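Side-chain contacts in sensory rhodopsin transducer (Thermotoga maritima, PDB 1NC7), which is of unknown function but binds magnesium ions as a four-subunit assembly and belongs to the family of the Anabaena sensory rhodopsin transducer: residues D[34-39]-D[46-51]; D[64-69]-D[93-98]; D[116-121]-D[125-130]. One frame throughout, in Å; residues are numbered along the deposited sequence.

Contact 1: D[34-39]-D[46-51]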
# COMPACT_ATOMS: atom_id res chain seq x y z
N GLY D 34 5.70 -1.20 -12.13
CA GLY D 34 7.03 -1.77 -12.07
C GLY D 34 8.02 -0.84 -12.73
O GLY D 34 7.72 -0.26 -13.78
N TYR D 35 9.19 -0.68 -12.13
CA TYR D 35 10.22 0.20 -12.67
C TYR D 35 11.52 0.01 -11.89
O TYR D 35 11.52 0.10 -10.67
CB TYR D 35 9.76 1.66 -12.55
CG TYR D 35 10.68 2.68 -13.19
CD1 TYR D 35 10.59 2.98 -14.54
CD2 TYR D 35 11.61 3.39 -12.42
CE1 TYR D 35 11.38 3.97 -15.12
CE2 TYR D 35 12.41 4.37 -12.99
CZ TYR D 35 12.29 4.66 -14.34
OH TYR D 35 13.07 5.64 -14.91
N ILE D 36 12.61 -0.25 -12.59
CA ILE D 36 13.91 -0.41 -11.94
C ILE D 36 14.71 0.87 -12.13
O ILE D 36 15.18 1.15 -13.23
CB ILE D 36 14.72 -1.58 -12.56
CG1 ILE D 36 13.94 -2.89 -12.44
CG2 ILE D 36 16.08 -1.68 -11.88
CD1 ILE D 36 13.63 -3.30 -11.02
N PRO D 37 14.86 1.68 -11.06
CA PRO D 37 15.63 2.93 -11.15
C PRO D 37 17.10 2.61 -11.39
O PRO D 37 17.53 1.48 -11.15
CB PRO D 37 15.39 3.59 -9.79
CG PRO D 37 14.08 3.00 -9.34
CD PRO D 37 14.22 1.56 -9.74
N ASN D 38 17.89 3.58 -11.83
CA ASN D 38 19.31 3.33 -12.12
C ASN D 38 20.34 3.88 -11.13
O ASN D 38 21.54 3.76 -11.36
CB ASN D 38 19.65 3.85 -13.52
CG ASN D 38 19.60 5.36 -13.60
OD1 ASN D 38 20.31 6.06 -12.88
ND2 ASN D 38 18.76 5.88 -14.49
N GLY D 39 19.88 4.47 -10.03
CA GLY D 39 20.83 5.02 -9.07
C GLY D 39 21.41 4.02 -8.08
O GLY D 39 20.92 2.90 -7.95
N SER D 46 19.49 0.76 -6.73
CA SER D 46 18.04 0.88 -6.81
C SER D 46 17.50 -0.44 -7.35
O SER D 46 18.12 -1.08 -8.19
CB SER D 46 17.65 2.02 -7.75
OG SER D 46 18.05 3.27 -7.22
N HIS D 47 16.34 -0.86 -6.86
CA HIS D 47 15.77 -2.12 -7.30
C HIS D 47 14.33 -2.27 -6.85
O HIS D 47 13.77 -1.39 -6.20
CB HIS D 47 16.57 -3.29 -6.73
CG HIS D 47 16.51 -3.39 -5.23
ND1 HIS D 47 17.35 -2.69 -4.40
CD2 HIS D 47 15.67 -4.08 -4.42
CE1 HIS D 47 17.04 -2.94 -3.14
NE2 HIS D 47 16.03 -3.78 -3.13
N GLU D 48 13.75 -3.39 -7.24
CA GLU D 48 12.40 -3.73 -6.83
C GLU D 48 12.52 -5.16 -6.35
O GLU D 48 13.30 -5.94 -6.90
CB GLU D 48 11.40 -3.67 -7.99
CG GLU D 48 11.09 -2.26 -8.44
CD GLU D 48 9.78 -2.17 -9.20
OE1 GLU D 48 9.53 -3.05 -10.04
OE2 GLU D 48 9.02 -1.21 -8.96
N SER D 49 11.79 -5.48 -5.29
CA SER D 49 11.81 -6.82 -4.75
C SER D 49 10.39 -7.36 -4.79
O SER D 49 9.48 -6.77 -4.20
CB SER D 49 12.32 -6.83 -3.31
OG SER D 49 13.70 -6.51 -3.25
N LEU D 50 10.20 -8.45 -5.52
CA LEU D 50 8.89 -9.08 -5.59
C LEU D 50 8.97 -10.12 -4.49
O LEU D 50 9.67 -11.12 -4.62
CB LEU D 50 8.67 -9.76 -6.94
CG LEU D 50 7.34 -10.51 -7.08
CD1 LEU D 50 6.17 -9.54 -6.89
CD2 LEU D 50 7.26 -11.17 -8.44
N CYS D 51 8.26 -9.87 -3.39
CA CYS D 51 8.30 -10.77 -2.26
C CYS D 51 7.13 -11.74 -2.29
O CYS D 51 5.98 -11.34 -2.41
CB CYS D 51 8.32 -9.96 -0.97
SG CYS D 51 9.73 -8.83 -0.95
O HOH W 1 19.48 -0.25 -10.42
O HOH W 2 17.94 5.97 -8.48
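Gly-34 CA lies 3.5 Å from Glu-48 OE1, where the loop leaving strand 28-34 runs antiparallel beside the start of strand 47-54 in an antiparallel, all-beta fold; a small two-stranded hairpin, 40-41 with 44-45, links the two segments. At Tyr-35 the backbone N donates to Glu-48 OE1 at 3.2 Å, approaching from above the carboxylate plane (55° out of it), and more weakly to OE2. The glutamate reaches this amide because its CG stands anti to the carbonyl carbon (chi1 -72°) and the chain runs on extended. Its carboxylate is also gripped by a salt bridge from OE2 to Arg-117 NE, so an alanine here would probably leave that buried arginine without one of its countercharges and the Tyr-35 amide without its acceptors. Ile-36 lays CD1 against the aliphatic part of Glu-48, 3.8 Å from CG. Pro-37 follows, its CB pressed to 3.4 Å from Ser-46 CB, tighter than usual carbon contact, while a water lies 2.7 Å from both Pro-37 O and Ser-46 O. Gly-39 closes the segment with a doubly used carbonyl: Ser-46 N donates to Gly-39 O at 2.8 Å, and the Ser-46 hydroxyl, itself an acceptor for Val-120 N, brings OG to 3.0 Å from the same oxygen, above the carbonyl plane.

Contact 2: D[64-69]-D[93-98]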
# COMPACT_ATOMS: atom_id res chain seq x y z
N ILE D 64 6.26 -15.71 -13.85
CA ILE D 64 6.18 -14.25 -13.72
C ILE D 64 6.25 -13.58 -15.08
O ILE D 64 7.27 -13.64 -15.75
CB ILE D 64 7.33 -13.71 -12.85
CG1 ILE D 64 7.41 -14.49 -11.53
CG2 ILE D 64 7.10 -12.22 -12.58
CD1 ILE D 64 8.60 -14.13 -10.68
N THR D 65 5.16 -12.91 -15.46
CA THR D 65 5.10 -12.23 -16.74
C THR D 65 5.26 -10.72 -16.59
O THR D 65 4.57 -10.08 -15.79
CB THR D 65 3.76 -12.51 -17.44
OG1 THR D 65 3.61 -13.92 -17.64
CG2 THR D 65 3.71 -11.80 -18.80
N PHE D 66 6.18 -10.15 -17.37
CA PHE D 66 6.44 -8.72 -17.35
C PHE D 66 5.84 -8.11 -18.62
O PHE D 66 6.16 -8.53 -19.73
CB PHE D 66 7.94 -8.46 -17.31
CG PHE D 66 8.59 -8.91 -16.03
CD1 PHE D 66 8.68 -8.05 -14.94
CD2 PHE D 66 9.08 -10.20 -15.90
CE1 PHE D 66 9.25 -8.48 -13.74
CE2 PHE D 66 9.65 -10.64 -14.71
CZ PHE D 66 9.74 -9.77 -13.63
N LEU D 67 4.96 -7.13 -18.43
CA LEU D 67 4.32 -6.43 -19.55
C LEU D 67 4.95 -5.05 -19.66
O LEU D 67 5.28 -4.43 -18.65
CB LEU D 67 2.82 -6.28 -19.30
CG LEU D 67 1.98 -7.54 -19.07
CD1 LEU D 67 0.53 -7.14 -18.89
CD2 LEU D 67 2.14 -8.50 -20.25
N PHE D 68 5.12 -4.57 -20.88
CA PHE D 68 5.73 -3.27 -21.11
C PHE D 68 4.77 -2.33 -21.83
O PHE D 68 3.68 -2.73 -22.22
CB PHE D 68 7.03 -3.45 -21.88
CG PHE D 68 8.04 -4.29 -21.15
CD1 PHE D 68 8.86 -3.72 -20.18
CD2 PHE D 68 8.13 -5.66 -21.38
CE1 PHE D 68 9.75 -4.50 -19.44
CE2 PHE D 68 9.01 -6.45 -20.65
CZ PHE D 68 9.82 -5.87 -19.67
N GLU D 69 5.18 -1.08 -22.01
CA GLU D 69 4.33 -0.11 -22.67
C GLU D 69 4.32 -0.25 -24.19
O GLU D 69 3.27 -0.11 -24.81
CB GLU D 69 4.74 1.32 -22.30
CG GLU D 69 4.60 1.64 -20.82
CD GLU D 69 4.72 3.13 -20.55
OE1 GLU D 69 5.74 3.72 -20.96
OE2 GLU D 69 3.80 3.70 -19.93
N LEU D 93 17.28 -9.70 -13.36
CA LEU D 93 16.63 -10.57 -14.34
C LEU D 93 16.83 -10.16 -15.79
O LEU D 93 16.20 -10.73 -16.69
CB LEU D 93 15.13 -10.65 -14.04
CG LEU D 93 14.71 -11.16 -12.66
CD1 LEU D 93 13.19 -11.15 -12.56
CD2 LEU D 93 15.24 -12.57 -12.44
N GLY D 94 17.68 -9.17 -16.04
CA GLY D 94 17.91 -8.73 -17.41
C GLY D 94 16.87 -7.75 -17.91
O GLY D 94 16.85 -7.40 -19.09
N ILE D 95 15.99 -7.31 -17.02
CA ILE D 95 14.96 -6.34 -17.40
C ILE D 95 15.64 -4.98 -17.58
O ILE D 95 16.45 -4.58 -16.75
CB ILE D 95 13.88 -6.21 -16.30
CG1 ILE D 95 13.19 -7.55 -16.09
CG2 ILE D 95 12.87 -5.14 -16.70
CD1 ILE D 95 12.21 -7.55 -14.94
N PRO D 96 15.32 -4.27 -18.66
CA PRO D 96 15.95 -2.96 -18.87
C PRO D 96 15.67 -2.02 -17.71
O PRO D 96 14.55 -1.98 -17.18
CB PRO D 96 15.31 -2.48 -20.17
CG PRO D 96 15.04 -3.75 -20.91
CD PRO D 96 14.48 -4.64 -19.82
N LYS D 97 16.68 -1.26 -17.30
CA LYS D 97 16.51 -0.31 -16.22
C LYS D 97 15.78 0.91 -16.78
O LYS D 97 15.84 1.18 -17.98
CB LYS D 97 17.87 0.13 -15.66
CG LYS D 97 18.71 -1.00 -15.10
CD LYS D 97 20.04 -0.48 -14.58
CE LYS D 97 20.94 -1.61 -14.12
NZ LYS D 97 22.25 -1.13 -13.60
N CYS D 98 15.09 1.63 -15.91
CA CYS D 98 14.36 2.83 -16.29
C CYS D 98 13.37 2.59 -17.43
O CYS D 98 13.21 3.43 -18.32
CB CYS D 98 15.34 3.93 -16.67
SG CYS D 98 16.47 4.34 -15.33
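Ile-95 sets its CD1 methyl over one face of the Phe-66 ring, a CH-pi contact in which the loop 93-98, between strands 84-89 and 101-107, closes over side chains of strand 60-68 in the antiparallel sheet. This is the tight part. The methyl stands 3.5 Å from the Phe-66 ring centroid and 20° off the normal, displaced toward the rim, and its nearest ring atom is Phe-66 CE1 at 3.3 Å. With CG1 and CD1 fully extended (chi2 175°), the isoleucine meets the ring end-on, the two side chains crossing at about a right angle. Leu-93 comes in obliquely, its CD1 3.9 Å from Phe-66 CZ, and Tyr-101 of the adjacent strand makes an edge-to-face contact with the same ring. Packing slackens toward Phe-68, whose ring also has a cation-pi partner in Lys-99. Beyond Ile-95 the loop turns to solvent: Pro-96 and Lys-97 are exposed, as is Gly-94 before it, whose backbone angles themselves call for glycine. The contact between the segments is thus wholly apolar, and at its looser end the second branch of Ile-95 meets a ring edge, CG2 lying 4.2 Å from Phe-68 CE1 near the ring plane.

Contact 3: D[116-121]-D[125-130]. With MG (magnesium ion), chain G; MG (magnesium ion), chain F; EDO (1,2-ethanediol), chain O.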
# COMPACT_ATOMS: atom_id res chain seq x y z
N SER D 116 7.95 -4.14 -3.57
CA SER D 116 8.55 -2.96 -2.96
C SER D 116 9.65 -2.41 -3.84
O SER D 116 10.35 -3.16 -4.52
CB SER D 116 9.12 -3.32 -1.59
OG SER D 116 8.12 -3.88 -0.78
N ARG D 117 9.80 -1.10 -3.84
CA ARG D 117 10.83 -0.47 -4.64
C ARG D 117 11.74 0.40 -3.79
O ARG D 117 11.28 1.13 -2.91
CB ARG D 117 10.20 0.41 -5.73
CG ARG D 117 11.24 1.12 -6.61
CD ARG D 117 10.58 2.11 -7.53
NE ARG D 117 9.53 1.47 -8.32
CZ ARG D 117 8.67 2.13 -9.10
NH1 ARG D 117 8.74 3.45 -9.19
NH2 ARG D 117 7.75 1.46 -9.77
N LEU D 118 13.04 0.29 -4.05
CA LEU D 118 14.04 1.11 -3.39
C LEU D 118 14.61 1.99 -4.49
O LEU D 118 15.19 1.49 -5.47
CB LEU D 118 15.17 0.28 -2.78
CG LEU D 118 16.34 1.14 -2.29
CD1 LEU D 118 15.91 1.97 -1.08
CD2 LEU D 118 17.52 0.26 -1.92
N ASP D 119 14.44 3.30 -4.36
CA ASP D 119 14.95 4.25 -5.33
C ASP D 119 16.03 5.00 -4.56
O ASP D 119 15.72 5.77 -3.65
CB ASP D 119 13.85 5.21 -5.77
CG ASP D 119 14.24 6.03 -6.98
OD1 ASP D 119 15.45 6.18 -7.25
OD2 ASP D 119 13.32 6.54 -7.67
N VAL D 120 17.28 4.76 -4.90
CA VAL D 120 18.38 5.39 -4.20
C VAL D 120 19.39 6.03 -5.14
O VAL D 120 19.52 5.64 -6.30
CB VAL D 120 19.10 4.35 -3.30
CG1 VAL D 120 19.73 3.27 -4.16
CG2 VAL D 120 20.15 5.03 -2.44
N GLY D 121 20.11 7.02 -4.62
CA GLY D 121 21.12 7.71 -5.40
C GLY D 121 22.03 8.43 -4.43
O GLY D 121 21.87 8.29 -3.22
N TYR D 125 17.02 8.56 -1.13
CA TYR D 125 16.84 7.19 -0.66
C TYR D 125 15.38 7.08 -0.23
O TYR D 125 14.98 7.68 0.76
CB TYR D 125 17.78 6.95 0.52
CG TYR D 125 17.84 5.53 1.06
CD1 TYR D 125 19.06 4.88 1.21
CD2 TYR D 125 16.68 4.88 1.51
CE1 TYR D 125 19.14 3.61 1.78
CE2 TYR D 125 16.75 3.61 2.08
CZ TYR D 125 17.98 2.99 2.22
OH TYR D 125 18.07 1.75 2.81
N THR D 126 14.59 6.32 -0.98
CA THR D 126 13.19 6.19 -0.63
C THR D 126 12.62 4.82 -0.95
O THR D 126 13.06 4.15 -1.88
CB THR D 126 12.35 7.28 -1.35
OG1 THR D 126 11.00 7.23 -0.89
CG2 THR D 126 12.38 7.07 -2.86
N LEU D 127 11.64 4.41 -0.15
CA LEU D 127 10.97 3.12 -0.30
C LEU D 127 9.47 3.29 -0.50
O LEU D 127 8.88 4.25 -0.01
CB LEU D 127 11.16 2.27 0.97
CG LEU D 127 12.51 1.63 1.27
CD1 LEU D 127 12.54 1.12 2.71
CD2 LEU D 127 12.75 0.50 0.29
N MSE D 128 8.86 2.37 -1.23
CA MSE D 128 7.41 2.37 -1.42
C MSE D 128 7.03 0.90 -1.54
O MSE D 128 7.85 0.09 -1.97
CB MSE D 128 6.98 3.16 -2.67
CG MSE D 128 7.50 2.64 -3.99
SE MSE D 128 6.79 3.64 -5.49
CE MSE D 128 6.05 2.18 -6.54
N THR D 129 5.81 0.56 -1.15
CA THR D 129 5.41 -0.84 -1.23
C THR D 129 3.91 -0.98 -1.25
O THR D 129 3.18 -0.08 -0.85
CB THR D 129 5.92 -1.63 0.00
OG1 THR D 129 5.77 -3.04 -0.23
CG2 THR D 129 5.12 -1.26 1.25
N THR D 130 3.45 -2.13 -1.74
CA THR D 130 2.04 -2.44 -1.70
C THR D 130 1.81 -3.93 -1.87
O THR D 130 2.56 -4.62 -2.56
CB THR D 130 1.21 -1.73 -2.79
OG1 THR D 130 -0.18 -2.00 -2.58
CG2 THR D 130 1.60 -2.23 -4.18
MG MG G . 7.61 5.85 1.01
MG MG F . 1.80 1.45 0.21
C1 EDO O . 6.14 7.22 -9.75
O1 EDO O . 6.79 7.56 -10.99
C2 EDO O . 6.53 5.85 -9.34
O2 EDO O . 6.33 4.80 -10.34
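Arg-117 leaves its strand with CG anti to the backbone N (chi1 179°) and bends at chi3 (-54°), while selenomethionine Met-128 holds CG between its backbone N and carbonyl carbon (chi1 61°); the two chains then run side by side, and Met-128 CE settles over the centre of one guanidinium face, 3.7 Å from Arg-117 CZ. They form a hydrogen-bonded pair in the antiparallel beta hairpin of strands 110-121 and 124-135, with Arg-117 N donating to Met-128 O at 3.0 Å. Besides Glu-48, Asp-33 takes NH2 in a salt bridge, and NH1 gives a hydrogen bond to O2 of an ethanediol at the group's edge. On the other sheet face Leu-118 puts CD1 over the Tyr-125 ring, 4.1 Å from its centroid, and Ser-116 OG lies 2.6 Å from Thr-129 OG1, a short hydroxyl contact whose proton is not settled, Leu-115 O being another partner of Thr-129 OG1. Tyr-125 OH reaches Asp-119 of the second subunit. Magnesium ions bind Leu-127 O and Thr-129 O, each at 2.3 Å, and the same carbonyls of the other three subunits share each ion. Strand 125-130 thus offers outward carbonyls to metal, so the ions probably help hold the four subunits together.

Contacts 1 and 3 have centres about 8 Å apart and share neighbouring strands of one sheet: the salt bridge from Glu-48 OE2 to Arg-117 NE spans 2.8 Å, and His-47 O lies 2.8 Å from Leu-118 N in a probable backbone hydrogen bond. Contact 2 joins contact 1, about 10 Å away between centres, through Ile-36 O and Cys-98 N at 2.7 Å; Tyr-35 O also packs 3.4 Å from Arg-117 NE, so the 34-39 loop touches both other contacts. Contacts 2 and 3 do not touch, their nearest atoms about 8 Å apart. Contact 3 alone carries magnesium ligands; the Glu-48 side chain stays about 12 Å from a bound ion, and contact 2 is apolar packing away from the metal sites.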